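Local coordinates for beta-glucoside phosphorylase BglX (Unidentified, PDB 5VQE), which is a glycoside hydrolase family 3 beta-glucoside phosphorylase that probably cleaves beta-glucosides with phosphate to give glucose 1-phosphate, at residues 91-99 / 107-115; 152-162 / 511-519. All coordinates share one frame; numbering follows the deposited sequence.

Contact 1: 91-99 / 107-115; sequences CNLERGGSG and GTYVASPMG. With G2F (2-deoxy-2-fluoro-alpha-D-glucopyranose), chain B.
E94 begins the contact by laying its CG against the ring of P113, two residues after N92, a residue of the sugar pocket. The E94 carboxylate turns to R95: OE1 offers the lone pair facing away from OE2 to R95 NE at 2.8 Å, almost within the guanidinium plane, while OE2 forms a salt bridge with R163. CG anti to the carbonyl carbon (chi1 -51°) sets R95 beside Y109, and the chain then runs extended from CG to NE, the guanidinium and ring planes 52° apart. R95 NH1 gives an in-plane bond to Y109 OH (2.9 Å), S112 CB sits over one guanidinium face, and R95 O takes V110 N at 2.8 Å. G96 forms a single backbone bridge with Y109. S98 N bonds to T108 O (3.2 Å); S98 OG, bonded to M104 O, gets a weak bond from G107 N. G99 CA then lies over the centre of the Y109 ring in a CH-pi contact, 3.7 Å from the centroid and 5° off the normal. The bonded chain from Y109 through R95 and E94 to R163 ends at the sugar, which R163 hydrogen-bonds; thus R95 and E94 probably help position a ligand-binding arginine.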
loop_
_atom_site.group_PDB
_atom_site.type_symbol
_atom_site.label_atom_id
_atom_site.label_comp_id
_atom_site.label_asym_id
_atom_site.label_seq_id
_atom_site.Cartn_x
_atom_site.Cartn_y
_atom_site.Cartn_z
ATOM N N CYS A 91 -2.879 10.380 1.905
ATOM C CA CYS A 91 -2.958 9.292 2.870
ATOM C C CYS A 91 -2.721 7.975 2.133
ATOM O O CYS A 91 -3.145 7.820 0.980
ATOM C CB CYS A 91 -4.326 9.289 3.578
ATOM S SG CYS A 91 -4.396 8.345 5.133
ATOM N N ASN A 92 -2.054 7.029 2.807
ATOM C CA ASN A 92 -1.853 5.673 2.289
ATOM C C ASN A 92 -3.097 4.829 2.582
ATOM O O ASN A 92 -3.078 3.891 3.382
ATOM C CB ASN A 92 -0.624 5.015 2.917
ATOM C CG ASN A 92 0.691 5.587 2.418
ATOM O OD1 ASN A 92 1.564 5.993 3.208
ATOM N ND2 ASN A 92 0.865 5.576 1.116
ATOM N N LEU A 93 -4.194 5.157 1.896
ATOM C CA LEU A 93 -5.459 4.443 2.093
ATOM C C LEU A 93 -5.461 3.201 1.204
ATOM O O LEU A 93 -6.069 3.153 0.137
ATOM C CB LEU A 93 -6.639 5.357 1.805
ATOM C CG LEU A 93 -6.781 6.537 2.760
ATOM C CD1 LEU A 93 -7.449 7.702 2.052
ATOM C CD2 LEU A 93 -7.566 6.133 4.009
ATOM N N GLU A 94 -4.777 2.165 1.688
ATOM C CA GLU A 94 -4.472 0.971 0.913
ATOM C C GLU A 94 -5.558 -0.097 1.007
ATOM O O GLU A 94 -5.819 -0.794 0.022
ATOM C CB GLU A 94 -3.137 0.399 1.398
ATOM C CG GLU A 94 -2.620 -0.800 0.647
ATOM C CD GLU A 94 -1.359 -1.346 1.289
ATOM O OE1 GLU A 94 -1.467 -2.259 2.142
ATOM O OE2 GLU A 94 -0.265 -0.832 0.971
ATOM N N ARG A 95 -6.197 -0.236 2.172
ATOM C CA ARG A 95 -7.068 -1.369 2.468
ATOM C C ARG A 95 -8.450 -0.931 2.935
ATOM O O ARG A 95 -9.197 -1.746 3.504
ATOM C CB ARG A 95 -6.419 -2.261 3.525
ATOM C CG ARG A 95 -5.001 -2.613 3.158
ATOM C CD ARG A 95 -4.428 -3.694 4.026
ATOM N NE ARG A 95 -3.054 -3.966 3.629
ATOM C CZ ARG A 95 -2.360 -5.038 3.986
ATOM N NH1 ARG A 95 -2.901 -5.970 4.771
ATOM N NH2 ARG A 95 -1.114 -5.170 3.549
ATOM N N GLY A 96 -8.806 0.325 2.690
ATOM C CA GLY A 96 -10.029 0.923 3.190
ATOM C C GLY A 96 -9.666 2.112 4.052
ATOM O O GLY A 96 -8.569 2.652 3.914
ATOM N N GLY A 97 -10.554 2.527 4.951
ATOM C CA GLY A 97 -10.199 3.589 5.879
ATOM C C GLY A 97 -9.033 3.226 6.778
ATOM O O GLY A 97 -8.270 4.099 7.193
ATOM N N SER A 98 -8.885 1.945 7.099
ATOM C CA SER A 98 -7.835 1.464 7.983
ATOM C C SER A 98 -7.193 0.222 7.383
ATOM O O SER A 98 -7.694 -0.360 6.418
ATOM C CB SER A 98 -8.387 1.143 9.382
ATOM O OG SER A 98 -8.811 2.328 10.035
ATOM N N GLY A 99 -6.087 -0.185 7.985
ATOM C CA GLY A 99 -5.380 -1.396 7.623
ATOM C C GLY A 99 -4.145 -1.108 6.790
ATOM O O GLY A 99 -4.100 -0.163 5.994
ATOM N N GLY A 107 -10.798 3.874 10.890
ATOM C CA GLY A 107 -11.590 3.636 9.701
ATOM C C GLY A 107 -11.904 2.161 9.505
ATOM O O GLY A 107 -11.562 1.302 10.317
ATOM N N THR A 108 -12.554 1.867 8.385
ATOM C CA THR A 108 -12.943 0.503 8.049
ATOM C C THR A 108 -11.790 -0.224 7.357
ATOM O O THR A 108 -11.360 0.177 6.271
ATOM C CB THR A 108 -14.168 0.489 7.141
ATOM O OG1 THR A 108 -15.239 1.217 7.753
ATOM C CG2 THR A 108 -14.618 -0.940 6.876
ATOM N N TYR A 109 -11.328 -1.312 7.968
ATOM C CA TYR A 109 -10.375 -2.225 7.337
ATOM C C TYR A 109 -11.161 -3.204 6.471
ATOM O O TYR A 109 -11.822 -4.108 6.991
ATOM C CB TYR A 109 -9.557 -2.949 8.407
ATOM C CG TYR A 109 -8.391 -3.782 7.889
ATOM C CD1 TYR A 109 -8.146 -3.913 6.528
ATOM C CD2 TYR A 109 -7.549 -4.450 8.767
ATOM C CE1 TYR A 109 -7.099 -4.665 6.061
ATOM C CE2 TYR A 109 -6.486 -5.212 8.302
ATOM C CZ TYR A 109 -6.271 -5.311 6.945
ATOM O OH TYR A 109 -5.233 -6.061 6.441
ATOM N N VAL A 110 -11.107 -3.025 5.153
ATOM C CA VAL A 110 -11.858 -3.860 4.221
ATOM C C VAL A 110 -11.076 -5.135 3.933
ATOM O O VAL A 110 -11.470 -6.230 4.349
ATOM C CB VAL A 110 -12.161 -3.101 2.918
ATOM C CG1 VAL A 110 -12.873 -4.007 1.908
ATOM C CG2 VAL A 110 -12.998 -1.854 3.210
ATOM N N ALA A 111 -9.966 -5.002 3.212
ATOM C CA ALA A 111 -9.166 -6.149 2.810
ATOM C C ALA A 111 -7.848 -5.650 2.243
ATOM O O ALA A 111 -7.739 -4.505 1.794
ATOM C CB ALA A 111 -9.890 -7.011 1.773
ATOM N N SER A 112 -6.843 -6.526 2.270
ATOM C CA SER A 112 -5.656 -6.279 1.469
ATOM C C SER A 112 -6.048 -6.283 -0.007
ATOM O O SER A 112 -7.057 -6.882 -0.389
ATOM C CB SER A 112 -4.590 -7.345 1.732
ATOM O OG SER A 112 -5.032 -8.625 1.289
ATOM N N PRO A 113 -5.265 -5.616 -0.861
ATOM C CA PRO A 113 -5.554 -5.693 -2.303
ATOM C C PRO A 113 -5.548 -7.112 -2.842
ATOM O O PRO A 113 -6.351 -7.441 -3.729
ATOM C CB PRO A 113 -4.440 -4.837 -2.919
ATOM C CG PRO A 113 -4.126 -3.837 -1.856
ATOM C CD PRO A 113 -4.259 -4.584 -0.556
ATOM N N MET A 114 -4.667 -7.975 -2.333
ATOM C CA MET A 114 -4.616 -9.327 -2.867
ATOM C C MET A 114 -5.871 -10.101 -2.498
ATOM O O MET A 114 -6.370 -10.892 -3.305
ATOM C CB MET A 114 -3.370 -10.062 -2.375
ATOM C CG MET A 114 -3.243 -11.431 -3.006
ATOM S SD MET A 114 -1.770 -12.318 -2.527
ATOM C CE MET A 114 -0.540 -11.453 -3.521
ATOM N N GLY A 115 -6.404 -9.872 -1.297
ATOM C CA GLY A 115 -7.683 -10.469 -0.948
ATOM C C GLY A 115 -8.782 -10.043 -1.901
ATOM O O GLY A 115 -9.582 -10.861 -2.355
HETATM C C1 G2F B . 7.111 5.293 0.012
HETATM C C2 G2F B . 6.329 3.955 -0.191
HETATM C C3 G2F B . 4.930 4.302 -0.782
HETATM C C4 G2F B . 4.230 5.325 0.166
HETATM C C5 G2F B . 5.153 6.585 0.291
HETATM C C6 G2F B . 4.536 7.634 1.300
HETATM O O3 G2F B . 4.151 3.136 -0.741
HETATM O O4 G2F B . 3.052 5.745 -0.470
HETATM O O5 G2F B . 6.393 6.175 0.841
HETATM O O6 G2F B . 4.243 6.975 2.500
HETATM F F2 G2F B . 6.988 3.162 -1.064
#

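Contact 2: 152-162 / 511-519; sequences DMNPENPITNV and FSNPYHLVD
The two loops approach without backbone hydrogen bonds, their CA atoms nearest at P155 and Y515 (6.8 Å) and at V162 and N513 (6.5 Å), and a type I turn from N154 to N157 presents P155. Y515 contributes the most contact area: P155 CB stands over the ring centre, 3.5 Å from the centroid, in a CH-pi contact, and P514 CG lies over the opposite face, nearer the rim. The hydroxyl is fixed twice, giving its proton to D152 OD2 (2.7 Å), which it meets from above the carboxylate plane, and accepting from a water that also donates to D152 O. N161 crosses N513 nearly at right angles, the amide planes 86° apart; CG anti to its backbone N (chi1 -160°) carries ND2 toward N513 OD1, a 3.2 Å bond that is straight at the hydrogen (170°). Y515 N reaches the same oxygen from its other face at 2.9 Å, closing an Asx turn. A second water joins N161 OD1 to S512 OG, and V162 CG1 packs on P514 CD. A loop of the family 3 barrel domain is thereby docked, through buried polar side chains and one tyrosine, onto a loop following strand 506-510 of the six-stranded mixed sheet.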
loop_
_atom_site.group_PDB
_atom_site.type_symbol
_atom_site.label_atom_id
_atom_site.label_comp_id
_atom_site.label_asym_id
_atom_site.label_seq_id
_atom_site.Cartn_x
_atom_site.Cartn_y
_atom_site.Cartn_z
ATOM N N ASP A 152 3.352 -9.021 -8.430
ATOM C CA ASP A 152 3.940 -9.897 -7.413
ATOM C C ASP A 152 4.620 -11.098 -8.078
ATOM O O ASP A 152 4.285 -12.259 -7.842
ATOM C CB ASP A 152 2.870 -10.344 -6.420
ATOM C CG ASP A 152 3.452 -10.882 -5.121
ATOM O OD1 ASP A 152 4.591 -10.511 -4.769
ATOM O OD2 ASP A 152 2.753 -11.666 -4.431
ATOM N N MET A 153 5.611 -10.792 -8.923
ATOM C CA MET A 153 6.372 -11.842 -9.591
ATOM C C MET A 153 7.175 -12.661 -8.591
ATOM O O MET A 153 7.089 -13.894 -8.571
ATOM C CB MET A 153 7.322 -11.246 -10.630
ATOM C CG MET A 153 6.699 -10.723 -11.881
ATOM S SD MET A 153 7.969 -10.390 -13.127
ATOM C CE MET A 153 6.954 -9.686 -14.430
ATOM N N ASN A 154 7.956 -11.993 -7.747
ATOM C CA ASN A 154 8.954 -12.660 -6.926
ATOM C C ASN A 154 8.376 -12.950 -5.550
ATOM O O ASN A 154 8.194 -12.012 -4.759
ATOM C CB ASN A 154 10.204 -11.788 -6.806
ATOM C CG ASN A 154 11.386 -12.542 -6.229
ATOM O OD1 ASN A 154 11.238 -13.350 -5.309
ATOM N ND2 ASN A 154 12.566 -12.284 -6.772
ATOM N N PRO A 155 8.102 -14.214 -5.197
ATOM C CA PRO A 155 7.426 -14.496 -3.917
ATOM C C PRO A 155 8.266 -14.222 -2.670
ATOM O O PRO A 155 7.714 -14.271 -1.563
ATOM C CB PRO A 155 7.084 -15.993 -4.017
ATOM C CG PRO A 155 7.371 -16.388 -5.438
ATOM C CD PRO A 155 8.399 -15.447 -5.943
ATOM N N GLU A 156 9.565 -13.956 -2.793
ATOM C CA GLU A 156 10.382 -13.615 -1.636
ATOM C C GLU A 156 10.429 -12.117 -1.377
ATOM O O GLU A 156 11.068 -11.685 -0.409
ATOM C CB GLU A 156 11.811 -14.151 -1.811
ATOM C CG GLU A 156 11.908 -15.671 -1.824
ATOM C CD GLU A 156 11.543 -16.294 -0.478
ATOM O OE1 GLU A 156 11.952 -15.740 0.566
ATOM O OE2 GLU A 156 10.845 -17.331 -0.467
ATOM N N ASN A 157 9.781 -11.322 -2.208
ATOM C CA ASN A 157 9.780 -9.880 -2.005
ATOM C C ASN A 157 8.872 -9.543 -0.828
ATOM O O ASN A 157 7.684 -9.897 -0.856
ATOM C CB ASN A 157 9.308 -9.163 -3.264
ATOM C CG ASN A 157 9.508 -7.669 -3.188
ATOM O OD1 ASN A 157 9.248 -7.048 -2.161
ATOM N ND2 ASN A 157 9.978 -7.082 -4.279
ATOM N N PRO A 158 9.373 -8.878 0.216
ATOM C CA PRO A 158 8.560 -8.631 1.411
ATOM C C PRO A 158 7.670 -7.402 1.349
ATOM O O PRO A 158 6.821 -7.241 2.235
ATOM C CB PRO A 158 9.628 -8.441 2.498
ATOM C CG PRO A 158 10.725 -7.756 1.775
ATOM C CD PRO A 158 10.751 -8.382 0.394
ATOM N N ILE A 159 7.850 -6.527 0.362
ATOM C CA ILE A 159 7.173 -5.237 0.331
ATOM C C ILE A 159 6.135 -5.159 -0.774
ATOM O O ILE A 159 5.445 -4.134 -0.895
ATOM C CB ILE A 159 8.195 -4.083 0.219
ATOM C CG1 ILE A 159 7.596 -2.754 0.681
ATOM C CG2 ILE A 159 8.750 -3.953 -1.197
ATOM C CD1 ILE A 159 7.310 -2.689 2.169
ATOM N N THR A 160 5.975 -6.224 -1.563
ATOM C CA THR A 160 4.877 -6.337 -2.512
ATOM C C THR A 160 3.799 -7.233 -1.906
ATOM O O THR A 160 3.015 -6.774 -1.071
ATOM C CB THR A 160 5.393 -6.870 -3.849
ATOM O OG1 THR A 160 6.245 -8.003 -3.627
ATOM C CG2 THR A 160 6.192 -5.777 -4.569
ATOM N N ASN A 161 3.768 -8.509 -2.279
ATOM C CA ASN A 161 2.993 -9.524 -1.544
ATOM C C ASN A 161 1.526 -9.095 -1.526
ATOM O O ASN A 161 0.986 -8.728 -2.584
ATOM C CB ASN A 161 3.639 -9.700 -0.175
ATOM C CG ASN A 161 3.263 -11.008 0.482
ATOM O OD1 ASN A 161 2.398 -11.059 1.367
ATOM N ND2 ASN A 161 3.914 -12.085 0.052
ATOM N N VAL A 162 0.856 -9.090 -0.373
ATOM C CA VAL A 162 -0.575 -8.813 -0.340
ATOM C C VAL A 162 -0.917 -7.370 -0.667
ATOM O O VAL A 162 -2.098 -7.057 -0.810
ATOM C CB VAL A 162 -1.191 -9.161 1.033
ATOM C CG1 VAL A 162 -1.083 -10.651 1.299
ATOM C CG2 VAL A 162 -0.556 -8.357 2.154
ATOM N N PHE A 511 -3.428 -15.648 7.191
ATOM C CA PHE A 511 -4.225 -14.435 7.089
ATOM C C PHE A 511 -3.422 -13.272 6.509
ATOM O O PHE A 511 -3.800 -12.108 6.676
ATOM C CB PHE A 511 -4.809 -14.080 8.457
ATOM C CG PHE A 511 -5.921 -15.009 8.903
ATOM C CD1 PHE A 511 -5.634 -16.239 9.484
ATOM C CD2 PHE A 511 -7.252 -14.653 8.731
ATOM C CE1 PHE A 511 -6.655 -17.095 9.895
ATOM C CE2 PHE A 511 -8.274 -15.502 9.138
ATOM C CZ PHE A 511 -7.969 -16.729 9.724
ATOM N N SER A 512 -2.327 -13.569 5.811
ATOM C CA SER A 512 -1.594 -12.533 5.099
ATOM C C SER A 512 -0.779 -13.141 3.962
ATOM O O SER A 512 -1.305 -13.327 2.858
ATOM C CB SER A 512 -0.717 -11.756 6.077
ATOM O OG SER A 512 -0.366 -10.508 5.532
ATOM N N ASN A 513 0.479 -13.490 4.219
ATOM C CA ASN A 513 1.382 -13.956 3.168
ATOM C C ASN A 513 0.811 -15.197 2.480
ATOM O O ASN A 513 0.538 -16.203 3.157
ATOM C CB ASN A 513 2.750 -14.261 3.779
ATOM C CG ASN A 513 3.806 -14.609 2.739
ATOM O OD1 ASN A 513 3.503 -14.846 1.579
ATOM N ND2 ASN A 513 5.060 -14.659 3.174
ATOM N N PRO A 514 0.602 -15.178 1.162
ATOM C CA PRO A 514 0.015 -16.341 0.485
ATOM C C PRO A 514 1.004 -17.454 0.179
ATOM O O PRO A 514 0.592 -18.491 -0.352
ATOM C CB PRO A 514 -0.520 -15.734 -0.816
ATOM C CG PRO A 514 0.483 -14.650 -1.100
ATOM C CD PRO A 514 0.807 -14.055 0.229
ATOM N N TYR A 515 2.283 -17.278 0.503
ATOM C CA TYR A 515 3.328 -18.208 0.087
ATOM C C TYR A 515 3.844 -19.081 1.226
ATOM O O TYR A 515 4.937 -19.642 1.110
ATOM C CB TYR A 515 4.496 -17.438 -0.522
ATOM C CG TYR A 515 4.111 -16.598 -1.716
ATOM C CD1 TYR A 515 4.218 -15.223 -1.679
ATOM C CD2 TYR A 515 3.623 -17.187 -2.871
ATOM C CE1 TYR A 515 3.869 -14.453 -2.770
ATOM C CE2 TYR A 515 3.271 -16.433 -3.960
ATOM C CZ TYR A 515 3.393 -15.066 -3.907
ATOM O OH TYR A 515 3.025 -14.310 -5.001
ATOM N N HIS A 516 3.092 -19.220 2.324
ATOM C CA HIS A 516 3.648 -19.912 3.486
ATOM C C HIS A 516 3.876 -21.399 3.242
ATOM O O HIS A 516 4.608 -22.029 4.014
ATOM C CB HIS A 516 2.753 -19.717 4.707
ATOM C CG HIS A 516 2.963 -18.411 5.403
ATOM N ND1 HIS A 516 4.213 -17.872 5.615
ATOM C CD2 HIS A 516 2.079 -17.535 5.933
ATOM C CE1 HIS A 516 4.090 -16.719 6.248
ATOM N NE2 HIS A 516 2.804 -16.493 6.458
ATOM N N LEU A 517 3.298 -21.985 2.192
ATOM C CA LEU A 517 3.683 -23.348 1.853
ATOM C C LEU A 517 5.183 -23.469 1.583
ATOM O O LEU A 517 5.699 -24.592 1.557
ATOM C CB LEU A 517 2.883 -23.841 0.648
ATOM C CG LEU A 517 1.436 -24.269 0.934
ATOM C CD1 LEU A 517 0.685 -24.544 -0.355
ATOM C CD2 LEU A 517 1.364 -25.507 1.852
ATOM N N VAL A 518 5.884 -22.345 1.385
ATOM C CA VAL A 518 7.343 -22.360 1.276
ATOM C C VAL A 518 7.967 -22.911 2.549
ATOM O O VAL A 518 8.949 -23.663 2.506
ATOM C CB VAL A 518 7.865 -20.939 0.975
ATOM C CG1 VAL A 518 9.374 -20.832 1.235
ATOM C CG2 VAL A 518 7.552 -20.546 -0.458
ATOM N N ASP A 519 7.430 -22.526 3.701
ATOM C CA ASP A 519 8.019 -22.887 4.979
ATOM C C ASP A 519 7.277 -24.014 5.689
ATOM O O ASP A 519 7.819 -24.573 6.650
ATOM C CB ASP A 519 8.087 -21.652 5.884
ATOM C CG ASP A 519 9.169 -20.673 5.447
ATOM O OD1 ASP A 519 10.318 -21.118 5.233
ATOM O OD2 ASP A 519 8.876 -19.469 5.300
HETATM O O HOH W 1 4.449 -14.929 -7.123
HETATM O O HOH W 2 1.957 -10.584 4.081
#

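The centres of contacts 1 and 2 are 18 Å apart, yet the two meet at the start of helix 113-119. M114 N probably bonds to V162 O (3.1 Å), and the methyl of M114 packs with its CE 3.4 Å from D152 OD2. One helix end therefore touches both the loop of contact 1 and the 152-162 loop of contact 2. The sugar lies beside contact 1, at N92, and about 13 Å from the side chain of V162. R163, the arginine that ends the bonded chain of contact 1, directly follows the 152-162 segment and also connects the two: its NH1 bonds to I159 O, so the 91-99 and 152-162 loops both lead to this pocket arginine.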